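Local structure of Glyco_hydro_cc domain-containing protein (Trichoderma gamsii, 6UBD) at residues Ala44-His49 with Trp252-Ser257; Gln90-Asn95 with Asn128-Pro133; Pro144-Cys147 with Asp151-Trp154; Glu201-Phe206 with Leu246-Val251. The protein probably binds beta-1,3-glucan oligosaccharides, as a GH128 (subgroup VII) oligosaccharide-binding protein related to glycoside hydrolases. One frame throughout, in Å; residues are numbered along the deposited sequence. Where two conformers were deposited one is given.

From the N terminus, helix 43-46 opens interaction 1, whose partner, the 252-257 loop, comes 203 residues later, so this contact encloses the other three. Inside that span they follow in series without crossing: interaction 2 joins helices 82-92 and 120-136, interaction 3 closes a short turn between strand 140-142 and helix 154-159, and interaction 4 brings strand 197-206 against the loop after strand 237-243. That same loop supplies the second halves of interactions 4 and 1, which touch where W252 CZ2 lies 3.4 Å from F202 O. Interactions 1 and 3 lie on opposite sides of the chain's centre, about 28 Å apart between centres.

Interaction 1 of 4, residues Ala44-His49 with Trp252-Ser257; sequences AFWKDH and WPPVNS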
loop_
_atom_site.group_PDB
_atom_site.type_symbol
_atom_site.label_atom_id
_atom_site.label_comp_id
_atom_site.label_asym_id
_atom_site.label_seq_id
_atom_site.Cartn_x
_atom_site.Cartn_y
_atom_site.Cartn_z
ATOM N N ALA A 44 -5.588 16.186 3.245
ATOM C CA ALA A 44 -6.663 17.201 3.355
ATOM C C ALA A 44 -7.233 17.500 1.968
ATOM O O ALA A 44 -8.463 17.727 1.817
ATOM C CB ALA A 44 -6.211 18.464 4.059
ATOM N N PHE A 45 -6.400 17.612 0.962
ATOM C CA PHE A 45 -6.831 17.997 -0.410
ATOM C C PHE A 45 -7.637 16.850 -1.064
ATOM O O PHE A 45 -8.576 17.133 -1.841
ATOM C CB PHE A 45 -5.616 18.324 -1.289
ATOM C CG PHE A 45 -4.699 19.407 -0.790
ATOM C CD1 PHE A 45 -5.171 20.682 -0.671
ATOM C CD2 PHE A 45 -3.395 19.133 -0.376
ATOM C CE1 PHE A 45 -4.304 21.701 -0.298
ATOM C CE2 PHE A 45 -2.557 20.140 0.098
ATOM C CZ PHE A 45 -3.021 21.417 0.151
ATOM N N TRP A 46 -7.311 15.586 -0.749
ATOM C CA TRP A 46 -7.911 14.440 -1.462
ATOM C C TRP A 46 -9.147 13.829 -0.734
ATOM O O TRP A 46 -9.901 13.069 -1.368
ATOM C CB TRP A 46 -6.872 13.359 -1.639
ATOM C CG TRP A 46 -5.707 13.673 -2.539
ATOM C CD1 TRP A 46 -5.635 14.606 -3.546
ATOM C CD2 TRP A 46 -4.442 12.999 -2.539
ATOM N NE1 TRP A 46 -4.429 14.520 -4.180
ATOM C CE2 TRP A 46 -3.655 13.551 -3.573
ATOM C CE3 TRP A 46 -3.928 11.946 -1.774
ATOM C CZ2 TRP A 46 -2.380 13.070 -3.859
ATOM C CZ3 TRP A 46 -2.647 11.471 -2.042
ATOM C CH2 TRP A 46 -1.894 12.043 -3.092
ATOM N N LYS A 47 -9.312 14.118 0.589
ATOM C CA LYS A 47 -10.190 13.389 1.506
ATOM C C LYS A 47 -11.580 13.046 0.934
ATOM O O LYS A 47 -12.109 11.930 1.126
ATOM C CB LYS A 47 -10.379 14.214 2.806
ATOM C CG LYS A 47 -10.959 13.465 3.981
ATOM C CD LYS A 47 -11.303 14.424 5.080
ATOM C CE LYS A 47 -11.808 13.682 6.275
ATOM N NZ LYS A 47 -12.160 14.601 7.361
ATOM N N ASP A 48 -12.210 14.065 0.340
ATOM C CA ASP A 48 -13.643 13.917 -0.048
ATOM C C ASP A 48 -13.842 12.899 -1.203
ATOM O O ASP A 48 -14.958 12.448 -1.424
ATOM C CB ASP A 48 -14.305 15.222 -0.394
ATOM C CG ASP A 48 -15.795 15.073 -0.592
ATOM O OD1 ASP A 48 -16.456 14.725 0.368
ATOM O OD2 ASP A 48 -16.321 15.478 -1.699
ATOM N N HIS A 49 -12.763 12.463 -1.843
ATOM C CA HIS A 49 -12.841 11.501 -2.983
ATOM C C HIS A 49 -12.199 10.151 -2.626
ATOM O O HIS A 49 -12.129 9.260 -3.521
ATOM C CB HIS A 49 -12.154 12.109 -4.228
ATOM C CG HIS A 49 -12.648 13.463 -4.581
ATOM N ND1 HIS A 49 -13.920 13.703 -4.973
ATOM C CD2 HIS A 49 -11.969 14.630 -4.595
ATOM C CE1 HIS A 49 -14.077 15.005 -5.140
ATOM N NE2 HIS A 49 -12.860 15.580 -4.943
ATOM N N TRP A 252 7.278 13.930 -8.411
ATOM C CA TRP A 252 6.208 13.044 -7.890
ATOM C C TRP A 252 5.557 13.564 -6.606
ATOM O O TRP A 252 4.335 13.350 -6.426
ATOM C CB TRP A 252 6.803 11.612 -7.706
ATOM C CG TRP A 252 5.756 10.646 -7.264
ATOM C CD1 TRP A 252 5.508 10.228 -5.976
ATOM C CD2 TRP A 252 4.695 10.092 -8.054
ATOM N NE1 TRP A 252 4.368 9.491 -5.945
ATOM C CE2 TRP A 252 3.807 9.414 -7.187
ATOM C CE3 TRP A 252 4.368 10.156 -9.414
ATOM C CZ2 TRP A 252 2.668 8.769 -7.658
ATOM C CZ3 TRP A 252 3.241 9.542 -9.886
ATOM C CH2 TRP A 252 2.370 8.855 -9.009
ATOM N N PRO A 253 6.272 14.213 -5.666
ATOM C CA PRO A 253 5.611 14.580 -4.395
ATOM C C PRO A 253 4.297 15.326 -4.619
ATOM O O PRO A 253 4.257 16.258 -5.439
ATOM C CB PRO A 253 6.628 15.482 -3.663
ATOM C CG PRO A 253 7.910 14.908 -4.117
ATOM C CD PRO A 253 7.720 14.531 -5.589
ATOM N N PRO A 254 3.193 14.949 -3.908
ATOM C CA PRO A 254 1.884 15.557 -4.218
ATOM C C PRO A 254 1.693 16.950 -3.588
ATOM O O PRO A 254 0.615 17.524 -3.883
ATOM C CB PRO A 254 0.922 14.514 -3.653
ATOM C CG PRO A 254 1.699 13.914 -2.494
ATOM C CD PRO A 254 3.124 13.807 -2.984
ATOM N N VAL A 255 2.642 17.456 -2.798
ATOM C CA VAL A 255 2.556 18.798 -2.148
ATOM C C VAL A 255 3.849 19.562 -2.481
ATOM O O VAL A 255 4.940 19.002 -2.418
ATOM C CB VAL A 255 2.378 18.681 -0.618
ATOM C CG1 VAL A 255 2.212 20.076 0.001
ATOM C CG2 VAL A 255 1.186 17.845 -0.238
ATOM N N ASN A 256 3.666 20.819 -2.928
ATOM C CA ASN A 256 4.784 21.760 -3.221
ATOM C C ASN A 256 5.504 22.222 -1.930
ATOM O O ASN A 256 4.947 22.096 -0.841
ATOM C CB ASN A 256 4.237 23.000 -3.910
ATOM C CG ASN A 256 3.692 22.812 -5.312
ATOM O OD1 ASN A 256 4.314 22.123 -6.118
ATOM N ND2 ASN A 256 2.590 23.499 -5.618
ATOM N N SER A 257 6.719 22.785 -2.068
ATOM C CA SER A 257 7.478 23.286 -0.890
ATOM C C SER A 257 6.668 24.363 -0.137
ATOM O O SER A 257 6.842 24.422 1.140
ATOM C CB SER A 257 8.858 23.809 -1.287
ATOM O OG SER A 257 9.569 22.908 -2.134
#
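W46 and F45, consecutive in helix 43-46, meet P254 and V255, consecutive in the 252-257 loop, through two separate apolar contacts. The closer one is made by the benzo end of the indole: W46 CZ2 lies 3.6 Å from P254 CB, and W46 CH2 is 3.8 Å from the same carbon. Pyrrolidine and indole cross at about a right angle, the proline approaching obliquely. W46 points its CG away from its own carbonyl carbon (chi1 -66°), a setting that carries the six-membered ring toward the loop. On the pyrrole part of the indole, NE1 donates a hydrogen bond to the carbonyl oxygen of G265, and Y268 packs edge-to-face with the ring, so its orientation is fixed from several directions. The second contact is looser. V255 CG2 approaches the ring of F45 at its edge, near the ring plane, with 4.4 Å to CE2. Only 130 Å² is buried, and apolar packing accounts for it. Since strands 35-38 and 237-243 pair in parallel, the arrangement fits the closing seam of a (beta/alpha)8 barrel, where the loop after the last strand folds over the short helix after the first.

Interaction 2 of 4, residues Gln90-Asn95 with Asn128-Pro133; sequences QFEHLN and NSLIAP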
loop_
_atom_site.group_PDB
_atom_site.type_symbol
_atom_site.label_atom_id
_atom_site.label_comp_id
_atom_site.label_asym_id
_atom_site.label_seq_id
_atom_site.Cartn_x
_atom_site.Cartn_y
_atom_site.Cartn_z
ATOM N N GLN A 90 4.393 -0.525 19.380
ATOM C CA GLN A 90 3.015 0.028 19.273
ATOM C C GLN A 90 2.030 -1.052 18.811
ATOM O O GLN A 90 0.939 -1.123 19.365
ATOM C CB GLN A 90 3.087 1.233 18.331
ATOM C CG GLN A 90 1.776 1.959 18.086
ATOM C CD GLN A 90 1.957 3.059 17.035
ATOM O OE1 GLN A 90 3.124 3.371 16.627
ATOM N NE2 GLN A 90 0.824 3.587 16.520
ATOM N N PHE A 91 2.403 -1.908 17.856
ATOM C CA PHE A 91 1.525 -3.014 17.351
ATOM C C PHE A 91 1.216 -4.016 18.464
ATOM O O PHE A 91 0.027 -4.398 18.622
ATOM C CB PHE A 91 2.134 -3.693 16.120
ATOM C CG PHE A 91 1.159 -4.478 15.289
ATOM C CD1 PHE A 91 0.789 -5.766 15.626
ATOM C CD2 PHE A 91 0.522 -3.874 14.207
ATOM C CE1 PHE A 91 -0.164 -6.454 14.906
ATOM C CE2 PHE A 91 -0.454 -4.555 13.503
ATOM C CZ PHE A 91 -0.787 -5.854 13.849
ATOM N N GLU A 92 2.237 -4.379 19.235
ATOM C CA GLU A 92 2.061 -5.273 20.381
ATOM C C GLU A 92 1.108 -4.679 21.435
ATOM O O GLU A 92 0.441 -5.496 22.155
ATOM C CB GLU A 92 3.408 -5.651 21.038
ATOM C CG GLU A 92 4.343 -6.412 20.105
ATOM C CD GLU A 92 5.785 -6.610 20.634
ATOM O OE1 GLU A 92 6.331 -5.650 21.292
ATOM O OE2 GLU A 92 6.448 -7.615 20.291
ATOM N N HIS A 93 1.066 -3.338 21.579
ATOM C CA HIS A 93 0.262 -2.642 22.620
ATOM C C HIS A 93 -1.140 -2.269 22.098
ATOM O O HIS A 93 -1.895 -1.690 22.902
ATOM C CB HIS A 93 1.015 -1.401 23.143
ATOM C CG HIS A 93 2.200 -1.675 24.003
ATOM N ND1 HIS A 93 2.309 -2.792 24.816
ATOM C CD2 HIS A 93 3.333 -0.956 24.203
ATOM C CE1 HIS A 93 3.441 -2.747 25.486
ATOM N NE2 HIS A 93 4.084 -1.615 25.138
ATOM N N LEU A 94 -1.519 -2.621 20.867
ATOM C CA LEU A 94 -2.865 -2.206 20.368
ATOM C C LEU A 94 -3.944 -2.738 21.316
ATOM O O LEU A 94 -3.890 -3.908 21.704
ATOM C CB LEU A 94 -3.144 -2.704 18.949
ATOM C CG LEU A 94 -2.370 -1.966 17.877
ATOM C CD1 LEU A 94 -2.471 -2.711 16.563
ATOM C CD2 LEU A 94 -2.852 -0.530 17.670
ATOM N N ASN A 95 -4.895 -1.903 21.720
ATOM C CA ASN A 95 -5.887 -2.372 22.692
ATOM C C ASN A 95 -7.112 -2.842 21.914
ATOM O O ASN A 95 -8.109 -3.000 22.562
ATOM C CB ASN A 95 -6.126 -1.342 23.799
ATOM C CG ASN A 95 -6.420 0.057 23.313
ATOM O OD1 ASN A 95 -6.875 0.246 22.183
ATOM N ND2 ASN A 95 -6.189 1.026 24.186
ATOM N N ASN A 128 2.298 -15.298 12.381
ATOM C CA ASN A 128 1.476 -16.186 13.214
ATOM C C ASN A 128 1.316 -15.587 14.613
ATOM O O ASN A 128 0.247 -15.805 15.266
ATOM C CB ASN A 128 2.095 -17.602 13.285
ATOM C CG ASN A 128 1.915 -18.395 12.006
ATOM O OD1 ASN A 128 1.049 -18.038 11.178
ATOM N ND2 ASN A 128 2.770 -19.421 11.845
ATOM N N SER A 129 2.309 -14.897 15.172
ATOM C CA SER A 129 2.213 -14.414 16.589
ATOM C C SER A 129 1.315 -13.176 16.691
ATOM O O SER A 129 0.605 -13.010 17.693
ATOM C CB SER A 129 3.618 -14.037 17.047
ATOM O OG SER A 129 3.651 -13.440 18.334
ATOM N N LEU A 130 1.411 -12.233 15.705
ATOM C CA LEU A 130 0.793 -10.880 15.788
ATOM C C LEU A 130 -0.310 -10.596 14.750
ATOM O O LEU A 130 -1.258 -9.865 15.119
ATOM C CB LEU A 130 1.889 -9.827 15.737
ATOM C CG LEU A 130 2.911 -9.820 16.856
ATOM C CD1 LEU A 130 4.048 -8.863 16.626
ATOM C CD2 LEU A 130 2.252 -9.492 18.173
ATOM N N ILE A 131 -0.197 -11.119 13.530
ATOM C CA ILE A 131 -1.176 -10.715 12.478
ATOM C C ILE A 131 -2.329 -11.706 12.394
ATOM O O ILE A 131 -3.504 -11.283 12.478
ATOM C CB ILE A 131 -0.447 -10.559 11.116
ATOM C CG1 ILE A 131 0.637 -9.474 11.228
ATOM C CG2 ILE A 131 -1.491 -10.287 10.006
ATOM C CD1 ILE A 131 1.470 -9.244 10.013
ATOM N N ALA A 132 -2.053 -13.022 12.367
ATOM C CA ALA A 132 -3.155 -14.000 12.281
ATOM C C ALA A 132 -4.175 -13.873 13.428
ATOM O O ALA A 132 -5.363 -13.963 13.127
ATOM C CB ALA A 132 -2.646 -15.407 12.139
ATOM N N PRO A 133 -3.769 -13.592 14.682
ATOM C CA PRO A 133 -4.802 -13.471 15.708
ATOM C C PRO A 133 -5.755 -12.293 15.489
ATOM O O PRO A 133 -6.917 -12.323 15.905
ATOM C CB PRO A 133 -3.964 -13.249 16.981
ATOM C CG PRO A 133 -2.684 -13.982 16.663
ATOM C CD PRO A 133 -2.381 -13.639 15.231
#
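Helices 82-92 and 120-136, which follow successive strand positions in the barrel wall, meet at this point through F91 and E92 on one and L130 on the other. The nearest CA atoms, those of E92 and L130, are 7.4 Å apart. F91 carries most of the contact on its side: CG stands opposite the backbone N (chi1 -161°), sending the ring toward the second helix. There CE1 meets L130 O at 3.6 Å, the oxygen lying at the ring edge and in its plane, and L130 CB sits 4.0 Å from the same CE1. The side chains of F91 and L130 run past one another in opposite directions. On one face of the phenyl ring, offset toward its rim, rests CD1 of L94, 4.0 Å above the plane. E92 contributes aliphatic carbon, its CG lying 4.2 Å from L130 CD2, while its chain continues extended beyond CG (chi2 170°) to the carboxylate. A wider pi-type turn spans 128-131, so the carbonyl that F91 meets belongs to an irregular part of the helix. The in-plane approach of that oxygen suits the slightly positive rim of a phenyl ring, implying at most a weak electrostatic supplement to an otherwise apolar contact.

Interaction 3 of 4, residues Pro144-Cys147 with Asp151-Trp154; sequences PAMC and DESW
M146 and W154 make the sulfur-aromatic part of this contact, with P144 and E152 adding apolar packing beside them. The sulfur M146 SD stands 4.9 Å from the centroid of the six-membered ring of W154, 57° off the ring normal, and is therefore oblique to it. Bends at chi2 (-57°) and chi3 (105°) turn the methionine back on itself, which brings its methyl CE to 3.6 Å from W154 CE3. The two side chains cross at about a right angle.

Apolar contacts extend the patch in both directions. P144 CG reaches W154 CZ3 at 4.0 Å, and M146 CG lies 3.8 Å from E152 CB. Cutting M146 back to an alanine removes SD and CE and would probably open a gap beside W154 CE3, leaving P144 as the indole's remaining partner across this contact and E152 CB touched by the beta carbon alone.

Polar ends are satisfied by other residues: W154 NE1 bonds to the carbonyl oxygen of I118, while E152 OE2 is hydrogen-bonded to the hydroxyls of Y188 and Y193, and E152 OE1 accepts one bond from the backbone N of K156. Nearby, C147 forms a disulfide with C109.

Together these features make a Met-aromatic contact between the loop after strand 140-142 and the start of helix 154-159, a strand-to-helix connection at the C-terminal end of the barrel strands.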
loop_
_atom_site.group_PDB
_atom_site.type_symbol
_atom_site.label_atom_id
_atom_site.label_comp_id
_atom_site.label_asym_id
_atom_site.label_seq_id
_atom_site.Cartn_x
_atom_site.Cartn_y
_atom_site.Cartn_z
ATOM N N PRO A 144 2.124 -9.357 3.126
ATOM C CA PRO A 144 3.300 -8.511 2.918
ATOM C C PRO A 144 3.417 -8.059 1.434
ATOM O O PRO A 144 2.985 -8.762 0.540
ATOM C CB PRO A 144 4.464 -9.425 3.356
ATOM C CG PRO A 144 3.808 -10.466 4.260
ATOM C CD PRO A 144 2.496 -10.731 3.549
ATOM N N ALA A 145 4.024 -6.854 1.301
ATOM C CA ALA A 145 4.189 -6.179 -0.039
ATOM C C ALA A 145 5.635 -6.264 -0.545
ATOM O O ALA A 145 6.536 -5.877 0.212
ATOM C CB ALA A 145 3.692 -4.738 -0.003
ATOM N N MET A 146 5.824 -6.815 -1.733
ATOM C CA MET A 146 7.192 -7.081 -2.223
ATOM C C MET A 146 7.806 -5.906 -3.014
ATOM O O MET A 146 7.222 -5.364 -3.997
ATOM C CB MET A 146 7.155 -8.281 -3.183
ATOM C CG MET A 146 6.671 -9.574 -2.501
ATOM S SD MET A 146 7.630 -10.095 -1.036
ATOM C CE MET A 146 6.472 -9.639 0.272
ATOM N N CYS A 147 9.038 -5.566 -2.709
ATOM C CA CYS A 147 9.782 -4.561 -3.537
ATOM C C CYS A 147 10.159 -5.140 -4.887
ATOM O O CYS A 147 10.367 -4.358 -5.833
ATOM C CB CYS A 147 11.004 -3.998 -2.798
ATOM S SG CYS A 147 12.370 -5.177 -2.632
ATOM N N ASP A 151 8.845 -9.727 -10.135
ATOM C CA ASP A 151 10.026 -10.613 -10.064
ATOM C C ASP A 151 10.186 -11.257 -8.672
ATOM O O ASP A 151 11.264 -11.873 -8.439
ATOM C CB ASP A 151 11.252 -9.798 -10.496
ATOM C CG ASP A 151 11.199 -9.210 -11.896
ATOM O OD1 ASP A 151 10.584 -9.862 -12.761
ATOM O OD2 ASP A 151 11.738 -8.108 -12.057
ATOM N N GLU A 152 9.244 -11.122 -7.754
ATOM C CA GLU A 152 9.395 -11.637 -6.398
ATOM C C GLU A 152 9.580 -13.174 -6.362
ATOM O O GLU A 152 8.959 -13.898 -7.111
ATOM C CB GLU A 152 8.181 -11.245 -5.553
ATOM C CG GLU A 152 6.893 -11.934 -5.941
ATOM C CD GLU A 152 6.624 -13.317 -5.319
ATOM O OE1 GLU A 152 7.299 -13.678 -4.286
ATOM O OE2 GLU A 152 5.741 -14.021 -5.865
ATOM N N SER A 153 10.361 -13.548 -5.335
ATOM C CA SER A 153 10.406 -14.947 -4.829
ATOM C C SER A 153 10.057 -15.013 -3.339
ATOM O O SER A 153 9.777 -16.145 -2.866
ATOM C CB SER A 153 11.696 -15.613 -5.164
ATOM O OG SER A 153 12.778 -14.939 -4.498
ATOM N N TRP A 154 10.126 -13.964 -2.549
ATOM C CA TRP A 154 9.903 -14.061 -1.082
ATOM C C TRP A 154 8.455 -14.487 -0.788
ATOM O O TRP A 154 8.263 -15.340 0.107
ATOM C CB TRP A 154 10.311 -12.667 -0.471
ATOM C CG TRP A 154 10.352 -12.578 1.029
ATOM C CD1 TRP A 154 11.502 -12.449 1.760
ATOM C CD2 TRP A 154 9.264 -12.511 1.982
ATOM N NE1 TRP A 154 11.216 -12.327 3.102
ATOM C CE2 TRP A 154 9.865 -12.365 3.255
ATOM C CE3 TRP A 154 7.856 -12.533 1.932
ATOM C CZ2 TRP A 154 9.127 -12.324 4.440
ATOM C CZ3 TRP A 154 7.108 -12.489 3.092
ATOM C CH2 TRP A 154 7.754 -12.367 4.338
#

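Interaction 4 of 4, residues Glu201-Phe206 with Leu246-Val251; sequences EFACVF and LGLGSV
Residues 201-206, the end of strand 197-206, run extended while the 246-251 loop turns irregularly alongside, the nearest CA atoms, those of A203 and L248, being 7.8 Å apart. This belongs to a (beta/alpha)8 barrel: strand 197-206 pairs in parallel with strands 170-176 and 237-243, and the loop continues from the latter. The strand's alternation sets the pattern, because A203 and V205 both direct their CB toward the loop, whereas F202, just before A203, directs its CB away from it.

L248 is the loop residue that answers them, and it does so with a fork. Its CG lies opposite its own carbonyl carbon (chi1 -65°), and the two methyls divide the work. CD1 reaches A203 CB at 3.9 Å, while CD2 meets V205 CG2, also at 3.9 Å. L248 and V205 cross at about a right angle. F175 touches both A203 and V205, and T243 touches L248, so the cluster continues into the two neighbouring strands.

The loop's course rests partly on G247 and G249, which have positive phi (87° and 78°); at G247 a beta carbon would also press on the preceding carbonyl oxygen. Between the two contact residues, C204 forms a disulfide with C214. Only 95 Å² is buried, gathered around one leucine: L248 CD2 also stands 4.1 Å from A203 CB.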
loop_
_atom_site.group_PDB
_atom_site.type_symbol
_atom_site.label_atom_id
_atom_site.label_comp_id
_atom_site.label_asym_id
_atom_site.label_seq_id
_atom_site.Cartn_x
_atom_site.Cartn_y
_atom_site.Cartn_z
ATOM N N GLU A 201 1.161 0.961 -2.516
ATOM C CA GLU A 201 1.966 2.144 -2.944
ATOM C C GLU A 201 2.082 2.065 -4.461
ATOM O O GLU A 201 2.294 1.002 -5.003
ATOM C CB GLU A 201 3.402 2.187 -2.433
ATOM C CG GLU A 201 3.554 2.368 -0.908
ATOM C CD GLU A 201 5.017 2.386 -0.517
ATOM O OE1 GLU A 201 5.802 3.004 -1.242
ATOM O OE2 GLU A 201 5.385 1.821 0.508
ATOM N N PHE A 202 1.985 3.220 -5.164
ATOM C CA PHE A 202 2.361 3.340 -6.612
ATOM C C PHE A 202 2.997 4.703 -6.875
ATOM O O PHE A 202 2.721 5.699 -6.190
ATOM C CB PHE A 202 1.187 3.001 -7.554
ATOM C CG PHE A 202 0.101 4.082 -7.581
ATOM C CD1 PHE A 202 0.249 5.234 -8.366
ATOM C CD2 PHE A 202 -1.073 3.929 -6.864
ATOM C CE1 PHE A 202 -0.742 6.209 -8.353
ATOM C CE2 PHE A 202 -2.049 4.935 -6.837
ATOM C CZ PHE A 202 -1.883 6.065 -7.595
ATOM N N ALA A 203 3.935 4.662 -7.821
ATOM C CA ALA A 203 4.563 5.912 -8.336
ATOM C C ALA A 203 5.196 5.598 -9.675
ATOM O O ALA A 203 5.576 4.460 -10.026
ATOM C CB ALA A 203 5.662 6.454 -7.434
ATOM N N CYS A 204 5.345 6.648 -10.515
ATOM C CA CYS A 204 5.970 6.570 -11.867
ATOM C C CYS A 204 7.499 6.556 -11.689
ATOM O O CYS A 204 8.093 7.550 -11.219
ATOM C CB CYS A 204 5.535 7.769 -12.701
ATOM S SG CYS A 204 6.035 7.756 -14.450
ATOM N N VAL A 205 8.108 5.424 -12.021
ATOM C CA VAL A 205 9.569 5.166 -11.857
ATOM C C VAL A 205 10.035 4.325 -13.041
ATOM O O VAL A 205 9.381 3.368 -13.460
ATOM C CB VAL A 205 9.892 4.443 -10.541
ATOM C CG1 VAL A 205 11.407 4.267 -10.378
ATOM C CG2 VAL A 205 9.272 5.101 -9.331
ATOM N N PHE A 206 11.184 4.734 -13.578
ATOM C CA PHE A 206 12.005 3.914 -14.524
ATOM C C PHE A 206 12.736 2.868 -13.675
ATOM O O PHE A 206 13.931 3.041 -13.298
ATOM C CB PHE A 206 12.917 4.831 -15.353
ATOM C CG PHE A 206 12.219 5.737 -16.311
ATOM C CD1 PHE A 206 11.758 5.312 -17.557
ATOM C CD2 PHE A 206 11.918 7.049 -15.931
ATOM C CE1 PHE A 206 11.124 6.211 -18.415
ATOM C CE2 PHE A 206 11.278 7.921 -16.768
ATOM C CZ PHE A 206 10.847 7.488 -17.995
ATOM N N LEU A 246 9.678 9.198 0.535
ATOM C CA LEU A 246 10.860 9.889 0.022
ATOM C C LEU A 246 11.608 8.958 -0.937
ATOM O O LEU A 246 11.273 7.755 -1.127
ATOM C CB LEU A 246 11.715 10.371 1.195
ATOM C CG LEU A 246 11.067 11.392 2.129
ATOM C CD1 LEU A 246 12.077 11.893 3.158
ATOM C CD2 LEU A 246 10.462 12.570 1.361
ATOM N N GLY A 247 12.551 9.536 -1.657
ATOM C CA GLY A 247 13.318 8.805 -2.661
ATOM C C GLY A 247 12.661 8.766 -4.016
ATOM O O GLY A 247 13.098 7.961 -4.857
ATOM N N LEU A 248 11.596 9.535 -4.227
ATOM C CA LEU A 248 10.850 9.511 -5.530
ATOM C C LEU A 248 11.046 10.819 -6.317
ATOM O O LEU A 248 10.258 11.140 -7.238
ATOM C CB LEU A 248 9.356 9.189 -5.309
ATOM C CG LEU A 248 9.123 7.785 -4.768
ATOM C CD1 LEU A 248 7.691 7.642 -4.301
ATOM C CD2 LEU A 248 9.444 6.712 -5.794
ATOM N N GLY A 249 12.119 11.569 -6.032
ATOM C CA GLY A 249 12.439 12.785 -6.789
ATOM C C GLY A 249 11.586 13.990 -6.385
ATOM O O GLY A 249 10.842 13.909 -5.371
ATOM N N SER A 250 11.771 15.090 -7.104
ATOM C CA SER A 250 11.155 16.377 -6.725
ATOM C C SER A 250 9.790 16.606 -7.408
ATOM O O SER A 250 9.063 17.525 -6.985
ATOM C CB SER A 250 12.091 17.512 -7.014
ATOM O OG SER A 250 12.208 17.702 -8.413
ATOM N N VAL A 251 9.449 15.806 -8.433
ATOM C CA VAL A 251 8.237 16.049 -9.257
ATOM C C VAL A 251 7.042 15.183 -8.772
ATOM O O VAL A 251 5.909 15.740 -8.685
ATOM C CB VAL A 251 8.576 15.832 -10.746
ATOM C CG1 VAL A 251 7.397 16.247 -11.608
ATOM C CG2 VAL A 251 9.818 16.642 -11.147
#